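Local coordinates for glucose-6-phosphate 1-dehydrogenase (Mycobacterium avium, PDB 4LGV), which probably catalyses the NADP-dependent oxidation of glucose 6-phosphate to 6-phosphogluconolactone, the entry step of the pentose phosphate pathway, at residues G246-V251 with T314-V319; F233-R238 with A339-P344; Y318-T323 with E465-L470; D192-K197 with Q253-Q258. One frame throughout, in Å; residues are numbered along the deposited sequence.

Contact 1: G246-V251 with T314-V319; sequences GAVRDV and TTETYV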
loop_
_atom_site.group_PDB
_atom_site.type_symbol
_atom_site.label_atom_id
_atom_site.label_comp_id
_atom_site.label_asym_id
_atom_site.label_seq_id
_atom_site.Cartn_x
_atom_site.Cartn_y
_atom_site.Cartn_z
ATOM N N GLY A 246 39.272 6.747 -17.597
ATOM C CA GLY A 246 38.672 5.441 -17.372
ATOM C C GLY A 246 37.149 5.543 -17.281
ATOM O O GLY A 246 36.605 6.601 -17.004
ATOM N N ALA A 247 36.476 4.409 -17.485
ATOM C CA ALA A 247 35.015 4.347 -17.551
ATOM C C ALA A 247 34.326 4.861 -16.297
ATOM O O ALA A 247 33.407 5.662 -16.365
ATOM C CB ALA A 247 34.580 2.921 -17.857
ATOM N N VAL A 248 34.787 4.457 -15.132
ATOM C CA VAL A 248 34.189 4.970 -13.878
ATOM C C VAL A 248 34.142 6.502 -13.856
ATOM O O VAL A 248 33.054 7.098 -13.640
ATOM C CB VAL A 248 34.893 4.444 -12.634
ATOM C CG1 VAL A 248 34.352 5.094 -11.373
ATOM C CG2 VAL A 248 34.689 2.956 -12.539
ATOM N N ARG A 249 35.275 7.152 -14.095
ATOM C CA ARG A 249 35.296 8.624 -14.055
ATOM C C ARG A 249 34.552 9.234 -15.223
ATOM O O ARG A 249 34.006 10.331 -15.125
ATOM C CB ARG A 249 36.722 9.159 -14.070
ATOM C CG ARG A 249 37.525 8.869 -12.799
ATOM C CD ARG A 249 38.879 9.535 -12.906
ATOM N NE ARG A 249 39.730 9.237 -11.762
ATOM C CZ ARG A 249 40.535 8.186 -11.669
ATOM N NH1 ARG A 249 40.632 7.307 -12.667
ATOM N NH2 ARG A 249 41.253 8.011 -10.572
ATOM N N ASP A 250 34.560 8.522 -16.343
ATOM C CA ASP A 250 34.029 9.053 -17.588
ATOM C C ASP A 250 32.505 9.098 -17.577
ATOM O O ASP A 250 31.938 10.090 -17.949
ATOM C CB ASP A 250 34.523 8.214 -18.769
ATOM C CG ASP A 250 34.163 8.812 -20.095
ATOM O OD1 ASP A 250 34.273 10.048 -20.235
ATOM O OD2 ASP A 250 33.790 8.046 -21.021
ATOM N N VAL A 251 31.860 8.004 -17.176
ATOM C CA VAL A 251 30.376 7.870 -17.264
ATOM C C VAL A 251 29.628 7.578 -15.965
ATOM O O VAL A 251 28.436 7.914 -15.836
ATOM C CB VAL A 251 29.949 6.808 -18.316
ATOM C CG1 VAL A 251 30.456 7.162 -19.694
ATOM C CG2 VAL A 251 30.503 5.433 -17.967
ATOM N N THR A 314 46.422 -0.265 -17.116
ATOM C CA THR A 314 45.385 -1.000 -16.386
ATOM C C THR A 314 44.101 -0.168 -16.291
ATOM O O THR A 314 43.266 -0.429 -15.433
ATOM C CB THR A 314 45.845 -1.416 -14.977
ATOM O OG1 THR A 314 46.296 -0.252 -14.277
ATOM C CG2 THR A 314 46.983 -2.457 -15.070
ATOM N N THR A 315 43.949 0.822 -17.174
ATOM C CA THR A 315 42.733 1.658 -17.229
ATOM C C THR A 315 41.561 0.852 -17.789
ATOM O O THR A 315 41.712 0.100 -18.767
ATOM C CB THR A 315 42.959 2.905 -18.091
ATOM O OG1 THR A 315 44.026 3.672 -17.526
ATOM C CG2 THR A 315 41.722 3.752 -18.151
ATOM N N GLU A 316 40.395 1.001 -17.159
ATOM C CA GLU A 316 39.207 0.208 -17.543
ATOM C C GLU A 316 38.448 0.942 -18.621
ATOM O O GLU A 316 38.298 2.152 -18.585
ATOM C CB GLU A 316 38.326 -0.091 -16.321
ATOM C CG GLU A 316 37.384 1.047 -15.804
ATOM C CD GLU A 316 38.085 2.170 -15.047
ATOM O OE1 GLU A 316 39.333 2.144 -14.921
ATOM O OE2 GLU A 316 37.382 3.107 -14.595
ATOM N N THR A 317 38.004 0.198 -19.623
ATOM C CA THR A 317 37.065 0.704 -20.602
ATOM C C THR A 317 35.665 0.195 -20.297
ATOM O O THR A 317 34.744 0.499 -21.043
ATOM C CB THR A 317 37.427 0.225 -22.020
ATOM O OG1 THR A 317 37.393 -1.210 -22.055
ATOM C CG2 THR A 317 38.790 0.722 -22.430
ATOM N N TYR A 318 35.526 -0.631 -19.260
ATOM C CA TYR A 318 34.245 -1.258 -18.874
ATOM C C TYR A 318 34.197 -1.390 -17.373
ATOM O O TYR A 318 35.225 -1.653 -16.757
ATOM C CB TYR A 318 34.112 -2.660 -19.459
ATOM C CG TYR A 318 32.914 -3.478 -18.987
ATOM C CD1 TYR A 318 32.917 -4.104 -17.738
ATOM C CD2 TYR A 318 31.805 -3.658 -19.797
ATOM C CE1 TYR A 318 31.842 -4.857 -17.303
ATOM C CE2 TYR A 318 30.709 -4.405 -19.363
ATOM C CZ TYR A 318 30.725 -4.996 -18.109
ATOM O OH TYR A 318 29.682 -5.769 -17.656
ATOM N N VAL A 319 33.009 -1.169 -16.783
ATOM C CA VAL A 319 32.786 -1.432 -15.353
ATOM C C VAL A 319 31.431 -2.018 -15.111
ATOM O O VAL A 319 30.465 -1.570 -15.682
ATOM C CB VAL A 319 32.659 -0.180 -14.473
ATOM C CG1 VAL A 319 33.526 -0.316 -13.220
ATOM C CG2 VAL A 319 33.005 1.061 -15.242
HETATM O O HOH W 1 37.902 5.527 -14.070
#

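Contact 2: F233-R238 with A339-P344; sequences FGIEDR and AGKALP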
loop_
_atom_site.group_PDB
_atom_site.type_symbol
_atom_site.label_atom_id
_atom_site.label_comp_id
_atom_site.label_asym_id
_atom_site.label_seq_id
_atom_site.Cartn_x
_atom_site.Cartn_y
_atom_site.Cartn_z
ATOM N N PHE A 233 31.469 1.324 -29.872
ATOM C CA PHE A 233 32.684 1.869 -30.480
ATOM C C PHE A 233 33.745 1.964 -29.383
ATOM O O PHE A 233 33.431 1.937 -28.181
ATOM C CB PHE A 233 32.448 3.233 -31.152
ATOM C CG PHE A 233 31.637 4.213 -30.312
ATOM C CD1 PHE A 233 32.257 5.017 -29.363
ATOM C CD2 PHE A 233 30.252 4.317 -30.468
ATOM C CE1 PHE A 233 31.541 5.910 -28.591
ATOM C CE2 PHE A 233 29.523 5.202 -29.700
ATOM C CZ PHE A 233 30.160 6.009 -28.753
ATOM N N GLY A 234 34.996 2.003 -29.818
ATOM C CA GLY A 234 36.131 2.125 -28.934
ATOM C C GLY A 234 36.499 3.590 -28.804
ATOM O O GLY A 234 35.681 4.467 -28.996
ATOM N N ILE A 235 37.738 3.843 -28.441
ATOM C CA ILE A 235 38.277 5.191 -28.318
ATOM C C ILE A 235 38.878 5.613 -29.669
ATOM O O ILE A 235 39.938 5.130 -30.067
ATOM C CB ILE A 235 39.331 5.205 -27.194
ATOM C CG1 ILE A 235 38.635 4.905 -25.868
ATOM C CG2 ILE A 235 39.967 6.557 -27.023
ATOM C CD1 ILE A 235 38.801 3.483 -25.432
ATOM N N GLU A 236 38.185 6.504 -30.377
ATOM C CA GLU A 236 38.587 6.924 -31.741
ATOM C C GLU A 236 39.721 7.958 -31.698
ATOM O O GLU A 236 40.615 7.945 -32.539
ATOM C CB GLU A 236 37.388 7.483 -32.540
ATOM N N ASP A 237 39.699 8.827 -30.697
ATOM C CA ASP A 237 40.706 9.877 -30.580
ATOM C C ASP A 237 40.951 10.152 -29.115
ATOM O O ASP A 237 40.235 9.650 -28.234
ATOM C CB ASP A 237 40.252 11.147 -31.303
ATOM N N ARG A 238 41.985 10.931 -28.847
ATOM C CA ARG A 238 42.239 11.369 -27.492
ATOM C C ARG A 238 42.468 10.169 -26.535
ATOM O O ARG A 238 42.078 10.196 -25.345
ATOM C CB ARG A 238 41.060 12.240 -27.032
ATOM N N ALA A 339 28.696 -0.335 -17.604
ATOM C CA ALA A 339 29.003 0.656 -18.635
ATOM C C ALA A 339 30.295 0.265 -19.344
ATOM O O ALA A 339 31.245 -0.170 -18.710
ATOM C CB ALA A 339 29.137 2.013 -18.015
ATOM N N GLY A 340 30.342 0.420 -20.658
ATOM C CA GLY A 340 31.558 0.112 -21.363
ATOM C C GLY A 340 31.651 0.424 -22.830
ATOM O O GLY A 340 30.649 0.537 -23.519
ATOM N N LYS A 341 32.899 0.551 -23.282
ATOM C CA LYS A 341 33.249 0.755 -24.691
ATOM C C LYS A 341 33.301 -0.569 -25.438
ATOM O O LYS A 341 33.553 -1.621 -24.856
ATOM C CB LYS A 341 34.626 1.411 -24.803
ATOM C CG LYS A 341 34.720 2.753 -24.100
ATOM C CD LYS A 341 33.975 3.845 -24.869
ATOM C CE LYS A 341 34.225 5.189 -24.236
ATOM N NZ LYS A 341 33.452 6.254 -24.895
ATOM N N ALA A 342 33.067 -0.489 -26.737
ATOM C CA ALA A 342 33.166 -1.639 -27.628
ATOM C C ALA A 342 32.230 -2.774 -27.186
ATOM O O ALA A 342 32.608 -3.956 -27.167
ATOM C CB ALA A 342 34.612 -2.125 -27.728
ATOM N N LEU A 343 30.997 -2.410 -26.861
ATOM C CA LEU A 343 29.970 -3.395 -26.551
ATOM C C LEU A 343 29.129 -3.580 -27.812
ATOM O O LEU A 343 29.320 -2.848 -28.780
ATOM C CB LEU A 343 29.157 -2.914 -25.340
ATOM C CG LEU A 343 29.943 -2.886 -24.029
ATOM C CD1 LEU A 343 29.019 -2.696 -22.827
ATOM C CD2 LEU A 343 30.792 -4.136 -23.797
ATOM N N PRO A 344 28.162 -4.510 -27.796
ATOM C CA PRO A 344 27.473 -4.819 -29.044
ATOM C C PRO A 344 26.560 -3.750 -29.616
ATOM O O PRO A 344 26.278 -3.779 -30.816
ATOM C CB PRO A 344 26.637 -6.054 -28.696
ATOM C CG PRO A 344 27.311 -6.641 -27.511
ATOM C CD PRO A 344 27.782 -5.444 -26.729
#

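Contact 3: Y318-T323 with E465-L470; sequences YVALRT and EAAQAL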
loop_
_atom_site.group_PDB
_atom_site.type_symbol
_atom_site.label_atom_id
_atom_site.label_comp_id
_atom_site.label_asym_id
_atom_site.label_seq_id
_atom_site.Cartn_x
_atom_site.Cartn_y
_atom_site.Cartn_z
ATOM N N TYR A 318 35.526 -0.631 -19.260
ATOM C CA TYR A 318 34.245 -1.258 -18.874
ATOM C C TYR A 318 34.197 -1.390 -17.373
ATOM O O TYR A 318 35.225 -1.653 -16.757
ATOM C CB TYR A 318 34.112 -2.660 -19.459
ATOM C CG TYR A 318 32.914 -3.478 -18.987
ATOM C CD1 TYR A 318 32.917 -4.104 -17.738
ATOM C CD2 TYR A 318 31.805 -3.658 -19.797
ATOM C CE1 TYR A 318 31.842 -4.857 -17.303
ATOM C CE2 TYR A 318 30.709 -4.405 -19.363
ATOM C CZ TYR A 318 30.725 -4.996 -18.109
ATOM O OH TYR A 318 29.682 -5.769 -17.656
ATOM N N VAL A 319 33.009 -1.169 -16.783
ATOM C CA VAL A 319 32.786 -1.432 -15.353
ATOM C C VAL A 319 31.431 -2.018 -15.111
ATOM O O VAL A 319 30.465 -1.570 -15.682
ATOM C CB VAL A 319 32.659 -0.180 -14.473
ATOM C CG1 VAL A 319 33.526 -0.316 -13.220
ATOM C CG2 VAL A 319 33.005 1.061 -15.242
ATOM N N ALA A 320 31.359 -2.933 -14.169
ATOM C CA ALA A 320 30.106 -3.407 -13.670
ATOM C C ALA A 320 30.189 -3.377 -12.158
ATOM O O ALA A 320 31.227 -3.717 -11.598
ATOM C CB ALA A 320 29.831 -4.796 -14.147
ATOM N N LEU A 321 29.116 -2.921 -11.505
ATOM C CA LEU A 321 29.152 -2.701 -10.068
ATOM C C LEU A 321 27.785 -2.868 -9.408
ATOM O O LEU A 321 26.754 -2.900 -10.067
ATOM C CB LEU A 321 29.720 -1.333 -9.759
ATOM C CG LEU A 321 28.914 -0.117 -10.223
ATOM C CD1 LEU A 321 27.789 0.287 -9.239
ATOM C CD2 LEU A 321 29.835 1.066 -10.449
ATOM N N ARG A 322 27.808 -3.007 -8.095
ATOM C CA ARG A 322 26.613 -3.118 -7.310
ATOM C C ARG A 322 26.569 -1.965 -6.332
ATOM O O ARG A 322 27.541 -1.703 -5.668
ATOM C CB ARG A 322 26.575 -4.449 -6.532
ATOM C CG ARG A 322 25.339 -4.633 -5.643
ATOM C CD ARG A 322 25.385 -6.011 -4.967
ATOM N NE ARG A 322 24.183 -6.286 -4.180
ATOM C CZ ARG A 322 23.722 -7.508 -3.852
ATOM N NH1 ARG A 322 24.339 -8.626 -4.235
ATOM N NH2 ARG A 322 22.622 -7.620 -3.114
ATOM N N THR A 323 25.404 -1.354 -6.206
ATOM C CA THR A 323 25.178 -0.325 -5.207
ATOM C C THR A 323 23.735 -0.428 -4.671
ATOM O O THR A 323 23.028 -1.430 -4.892
ATOM C CB THR A 323 25.452 1.067 -5.811
ATOM O OG1 THR A 323 25.304 2.055 -4.804
ATOM C CG2 THR A 323 24.492 1.365 -6.937
ATOM N N GLU A 465 33.166 -11.999 -18.496
ATOM C CA GLU A 465 32.256 -12.976 -17.891
ATOM C C GLU A 465 32.114 -12.770 -16.365
ATOM O O GLU A 465 31.104 -13.137 -15.778
ATOM C CB GLU A 465 32.719 -14.400 -18.202
ATOM N N ALA A 466 33.108 -12.167 -15.721
ATOM C CA ALA A 466 32.995 -11.853 -14.305
ATOM C C ALA A 466 31.826 -10.892 -13.995
ATOM O O ALA A 466 31.309 -10.892 -12.878
ATOM C CB ALA A 466 34.306 -11.282 -13.792
ATOM N N ALA A 467 31.399 -10.082 -14.963
ATOM C CA ALA A 467 30.197 -9.270 -14.765
ATOM C C ALA A 467 28.928 -10.118 -14.628
ATOM O O ALA A 467 27.963 -9.679 -13.984
ATOM C CB ALA A 467 30.033 -8.246 -15.869
ATOM N N GLN A 468 28.930 -11.337 -15.181
ATOM C CA GLN A 468 27.806 -12.269 -14.986
ATOM C C GLN A 468 27.751 -12.759 -13.544
ATOM O O GLN A 468 26.681 -12.947 -12.964
ATOM C CB GLN A 468 27.896 -13.483 -15.941
ATOM C CG GLN A 468 27.948 -13.145 -17.442
ATOM C CD GLN A 468 26.744 -12.337 -17.905
ATOM O OE1 GLN A 468 25.607 -12.786 -17.769
ATOM N NE2 GLN A 468 26.981 -11.133 -18.448
ATOM N N ALA A 469 28.916 -12.977 -12.956
ATOM C CA ALA A 469 28.986 -13.516 -11.587
ATOM C C ALA A 469 28.436 -12.492 -10.579
ATOM O O ALA A 469 27.885 -12.857 -9.550
ATOM C CB ALA A 469 30.401 -13.928 -11.231
ATOM N N LEU A 470 28.603 -11.217 -10.876
ATOM C CA LEU A 470 28.055 -10.156 -10.029
ATOM C C LEU A 470 26.570 -10.333 -9.653
ATOM O O LEU A 470 26.179 -10.077 -8.529
ATOM C CB LEU A 470 28.177 -8.825 -10.779
ATOM C CG LEU A 470 28.612 -7.607 -10.007
ATOM C CD1 LEU A 470 29.831 -7.954 -9.186
ATOM C CD2 LEU A 470 28.893 -6.449 -10.931
HETATM O O HOH W 2 26.874 -9.141 -6.045
#

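Contact 4: D192-K197 with Q253-Q258; sequences DHFLGK and QNHLLQ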
loop_
_atom_site.group_PDB
_atom_site.type_symbol
_atom_site.label_atom_id
_atom_site.label_comp_id
_atom_site.label_asym_id
_atom_site.label_seq_id
_atom_site.Cartn_x
_atom_site.Cartn_y
_atom_site.Cartn_z
ATOM N N ASP A 192 29.023 18.616 -18.836
ATOM C CA ASP A 192 29.304 17.206 -19.105
ATOM C C ASP A 192 28.382 16.802 -20.227
ATOM O O ASP A 192 27.173 16.739 -20.040
ATOM C CB ASP A 192 29.056 16.362 -17.851
ATOM C CG ASP A 192 29.390 14.870 -18.046
ATOM O OD1 ASP A 192 29.373 14.368 -19.184
ATOM O OD2 ASP A 192 29.707 14.201 -17.034
ATOM N N HIS A 193 28.960 16.550 -21.405
ATOM C CA HIS A 193 28.163 16.301 -22.603
ATOM C C HIS A 193 27.179 15.176 -22.425
ATOM O O HIS A 193 26.090 15.252 -22.951
ATOM C CB HIS A 193 29.066 16.033 -23.795
ATOM C CG HIS A 193 30.055 17.117 -23.999
ATOM N ND1 HIS A 193 31.181 16.954 -24.763
ATOM C CD2 HIS A 193 30.115 18.369 -23.475
ATOM C CE1 HIS A 193 31.892 18.062 -24.704
ATOM N NE2 HIS A 193 31.266 18.936 -23.938
ATOM N N PHE A 194 27.547 14.148 -21.641
ATOM C CA PHE A 194 26.602 13.051 -21.374
ATOM C C PHE A 194 25.273 13.525 -20.764
ATOM O O PHE A 194 24.217 13.053 -21.148
ATOM C CB PHE A 194 27.202 11.981 -20.502
ATOM C CG PHE A 194 28.230 11.138 -21.202
ATOM C CD1 PHE A 194 27.890 10.353 -22.285
ATOM C CD2 PHE A 194 29.516 11.110 -20.771
ATOM C CE1 PHE A 194 28.835 9.576 -22.928
ATOM C CE2 PHE A 194 30.466 10.354 -21.418
ATOM C CZ PHE A 194 30.141 9.572 -22.493
ATOM N N LEU A 195 25.328 14.474 -19.852
ATOM C CA LEU A 195 24.117 15.019 -19.214
ATOM C C LEU A 195 23.155 15.677 -20.161
ATOM O O LEU A 195 21.968 15.642 -19.947
ATOM C CB LEU A 195 24.455 16.015 -18.089
ATOM C CG LEU A 195 24.477 15.305 -16.749
ATOM C CD1 LEU A 195 25.623 14.306 -16.709
ATOM C CD2 LEU A 195 24.619 16.335 -15.644
ATOM N N GLY A 196 23.685 16.218 -21.260
ATOM C CA GLY A 196 22.878 16.772 -22.337
ATOM C C GLY A 196 21.969 15.785 -22.985
ATOM O O GLY A 196 21.055 16.191 -23.688
ATOM N N LYS A 197 22.199 14.485 -22.766
ATOM C CA LYS A 197 21.329 13.432 -23.285
ATOM C C LYS A 197 20.188 13.100 -22.360
ATOM O O LYS A 197 19.344 12.273 -22.690
ATOM C CB LYS A 197 22.125 12.130 -23.475
ATOM C CG LYS A 197 23.209 12.201 -24.524
ATOM C CD LYS A 197 24.061 10.916 -24.579
ATOM C CE LYS A 197 24.896 10.846 -25.856
ATOM N NZ LYS A 197 23.982 10.634 -27.032
ATOM N N GLN A 253 30.523 8.320 -12.393
ATOM C CA GLN A 253 30.567 9.308 -11.322
ATOM C C GLN A 253 29.502 10.384 -11.453
ATOM O O GLN A 253 28.864 10.755 -10.477
ATOM C CB GLN A 253 31.967 9.939 -11.260
ATOM C CG GLN A 253 32.138 11.086 -10.261
ATOM C CD GLN A 253 31.804 12.434 -10.860
ATOM O OE1 GLN A 253 32.223 12.744 -11.958
ATOM N NE2 GLN A 253 31.015 13.240 -10.148
ATOM N N ASN A 254 29.322 10.891 -12.644
ATOM C CA ASN A 254 28.384 11.992 -12.899
ATOM C C ASN A 254 27.159 11.478 -13.670
ATOM O O ASN A 254 26.072 11.419 -13.125
ATOM C CB ASN A 254 29.092 13.136 -13.645
ATOM C CG ASN A 254 28.342 14.438 -13.573
ATOM O OD1 ASN A 254 27.676 14.708 -12.598
ATOM N ND2 ASN A 254 28.436 15.248 -14.615
ATOM N N HIS A 255 27.346 11.070 -14.921
ATOM C CA HIS A 255 26.214 10.729 -15.807
ATOM C C HIS A 255 25.268 9.677 -15.244
ATOM O O HIS A 255 24.069 9.948 -15.048
ATOM C CB HIS A 255 26.753 10.286 -17.172
ATOM C CG HIS A 255 25.701 9.970 -18.193
ATOM N ND1 HIS A 255 24.611 10.774 -18.411
ATOM C CD2 HIS A 255 25.597 8.954 -19.094
ATOM C CE1 HIS A 255 23.859 10.254 -19.372
ATOM N NE2 HIS A 255 24.445 9.162 -19.819
ATOM N N LEU A 256 25.784 8.482 -14.979
ATOM C CA LEU A 256 24.916 7.379 -14.643
ATOM C C LEU A 256 24.343 7.516 -13.247
ATOM O O LEU A 256 23.194 7.168 -13.026
ATOM C CB LEU A 256 25.618 6.036 -14.829
ATOM C CG LEU A 256 25.930 5.640 -16.247
ATOM C CD1 LEU A 256 26.567 4.252 -16.346
ATOM C CD2 LEU A 256 24.687 5.659 -17.111
ATOM N N LEU A 257 25.139 8.001 -12.297
ATOM C CA LEU A 257 24.591 8.269 -10.959
ATOM C C LEU A 257 23.542 9.371 -10.990
ATOM O O LEU A 257 22.558 9.320 -10.263
ATOM C CB LEU A 257 25.708 8.605 -9.983
ATOM C CG LEU A 257 26.545 7.389 -9.544
ATOM C CD1 LEU A 257 27.691 7.815 -8.636
ATOM C CD2 LEU A 257 25.667 6.399 -8.810
ATOM N N GLN A 258 23.696 10.333 -11.870
ATOM C CA GLN A 258 22.654 11.369 -12.023
ATOM C C GLN A 258 21.365 10.759 -12.603
ATOM O O GLN A 258 20.288 11.146 -12.228
ATOM C CB GLN A 258 23.153 12.517 -12.914
ATOM C CG GLN A 258 24.162 13.429 -12.211
ATOM C CD GLN A 258 23.507 14.600 -11.519
ATOM O OE1 GLN A 258 22.522 15.172 -12.019
ATOM N NE2 GLN A 258 24.050 14.986 -10.368
HETATM O O HOH W 3 29.814 11.715 -16.886
#

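Contact 1: G246-V251 with T314-V319
Ala247 and Val248, in the opening part of helix 246-264, dock on Glu316 and Val319 beside a classic beta bulge: Thr317 and Tyr318 both face Gly298 as the chain enters strand 318-323 of the large mixed sheet. The tight side is apolar. The methyl of Ala247 wedges against the bulge, with CB 3.6 Å from Val319 CG2. Next to it Val248 CG2 lies 3.5 Å from Val319 CG1, the two valines meeting at about a right angle. Leu448 of helix 434-449 also packs on Val248, and Tyr242 on Ala247.

The other side is polar and wetter. Glu316 presents two acceptors to the consecutive helix amides of Ala247 and Val248. Its backbone O takes Ala247 N at 3.1 Å, the donor standing 36° out of the carbonyl plane, while its carboxylate OE2 takes Val248 N at 3.0 Å from the anti side. The side chain reaches back this way because CG lies between the backbone N and the carbonyl carbon (chi1 79°) and the chain bends again at chi2 (-75°). A salt bridge from OE1 to Arg297 holds the far corner of the carboxylate, so both oxygens are engaged. Farther out the contact loosens: Arg249 is partly exposed, and its NH1 remains 5.6 Å from Glu316 OE2, too far to pair; its NE bonds His167 O instead, and NH1 bonds Val245 O. A water near Glu316 OE2, at a doubtfully short distance from it, accepts from Arg249 N at 3.1 Å.

Contact 2: F233-R238 with A339-P344
Lys341 lies alongside the backbone of Phe233, and its side chain runs from the sheet to the protein surface. The CB atom points at the loop and rests 3.6 Å from Phe233 O. With CG anti to its own carbonyl carbon (chi1 -59°) and a second bend at chi2, the chain then turns past the loop: CG approaches Ile235 CD1 only loosely, at 4.4 Å, and CD passes 3.9 Å from the same Phe233 O. CE has no close neighbour across the contact. The tip, NZ, ends 4.2 Å from Phe233 CE1, obliquely placed to the ring, and its strongest partner lies just upstream of the loop, where it forms a salt bridge with Glu231. The exposed phenyl ring thus flanks an ammonium group that is already paired.

One backbone bond joins the two segments. Ala342 N donates to Phe233 O over 2.8 Å, with an N-H...O angle of 145°; the donor stands 57° out of the carbonyl plane. Positive backbone torsions at Ala342 mark a turn, where the chain leaves strand 335-340.

In the fold, 233-238 is the connection from strand 222-230 to helix 239-243. Gly340 is hydrogen-bonded to Met229 and Glu231, continuing the parallel pairing of strands 222-230 and 335-340 up to the contact. Tyr242 of helix 239-243 touches both Ile235 and Lys341, so the short helix closes over the side where those two side chains meet.

Contact 3: Y318-T323 with E465-L470
The phenol of Tyr318 reaches Ala467, whose CB approaches the ring obliquely, 3.1 Å from Tyr318 OH and 4.0 Å from Tyr318 CZ; this is close packing of a methyl beside the hydroxyl end. The ring stands there because CG is anti to the backbone N (chi1 172°), which carries it away from the strand backbone. A second flat group, the guanidinium of Arg322, joins the contact through solvent at the other end: on a fully extended chain, it receives a water at its edge and in its plane. That water accepts from Arg322 NH1 at 3.2 Å and donates to Leu470 O at 2.7 Å, making the polar link between the segments.

Between these ends the contact is apolar. Ala320 CB sits 3.9 Å from Ala467 CB and 3.7 Å from Leu470 CD2. The same CD2 methyl also rests on the peptide bond that follows, 3.6 Å from Leu321 N. Small alanines on both sides let the backbones approach, with 6.0 Å between the CA atoms of Ala320 and Ala467.

The axes of strand 318-323 and helix 466-470 run only 12° from parallel. Tyr318, Ala320 and Arg322 face this short, weakly bonded helix, whereas Val319 and Leu321 face helix 246-264. The strand of the mixed sheet thus has a long helix on one face and a short one on the other, within the alpha+beta C-terminal domain.

Contact 4: D192-K197 with Q253-Q258
Asp192 OD2 is gripped by Asn254 ND2 at 2.9 Å. The N-H...O hydrogen bond is nearly straight (166°); it meets the carboxylate on its anti side, 25° out of the carboxylate plane, and lies nearly in the amide plane of Asn254. A water that accepts from His255 N at 3.2 Å also approaches OD2, but at a doubtfully short distance. The other oxygen, OD1, accepts from Phe194 N in an Asx turn and forms a salt bridge with Lys163. Asn254, Phe194 N and Lys163 thus fix the rotation of this buried carboxylate. The Asp192-Lys197 sequence, DHFLGK, belongs to the signature of glucose-6-phosphate dehydrogenases that in relatives lines the sugar-phosphate site, and here it joins the nucleotide-binding region to helix 246-264, consistent with an active-site cleft. Phe194 CB lies over one face of the His255 imidazole, 3.5 Å from its centroid, a CH-pi contact. The two rings are nearly parallel but offset so far that they barely overlap. His255 places its ring against Phe194 CB with CG anti to the backbone N (chi1 -177°), and ND1 is hydrogen-bonded to Gln198 NE2. Beside the Asn254 amide, Leu195 CD1 packs 3.6 Å from ND2 and 3.7 Å from His255 CA.

Helix 246-264 ties contact 1 to contact 4: their centres are about 14 Å apart, and Val251 CG1 packs 3.6 Å from Phe194 CE2. Strands 318-323 and 335-340 join contact 1 to contact 2, about 10 Å away between centres, through bonds such as Val319 N to Ala339 O at 2.8 Å. Contact 3 uses the other face of strand 318-323, with its centre about 13 Å from that of contact 1. Of the four, contact 4 carries the family signature and probably borders the substrate site. Contact 2 lies about 17 Å from it between centres, yet Ala339 CB still reaches Leu256 CD1 at 3.8 Å; contact 3, at about 20 Å between centres, does not touch it.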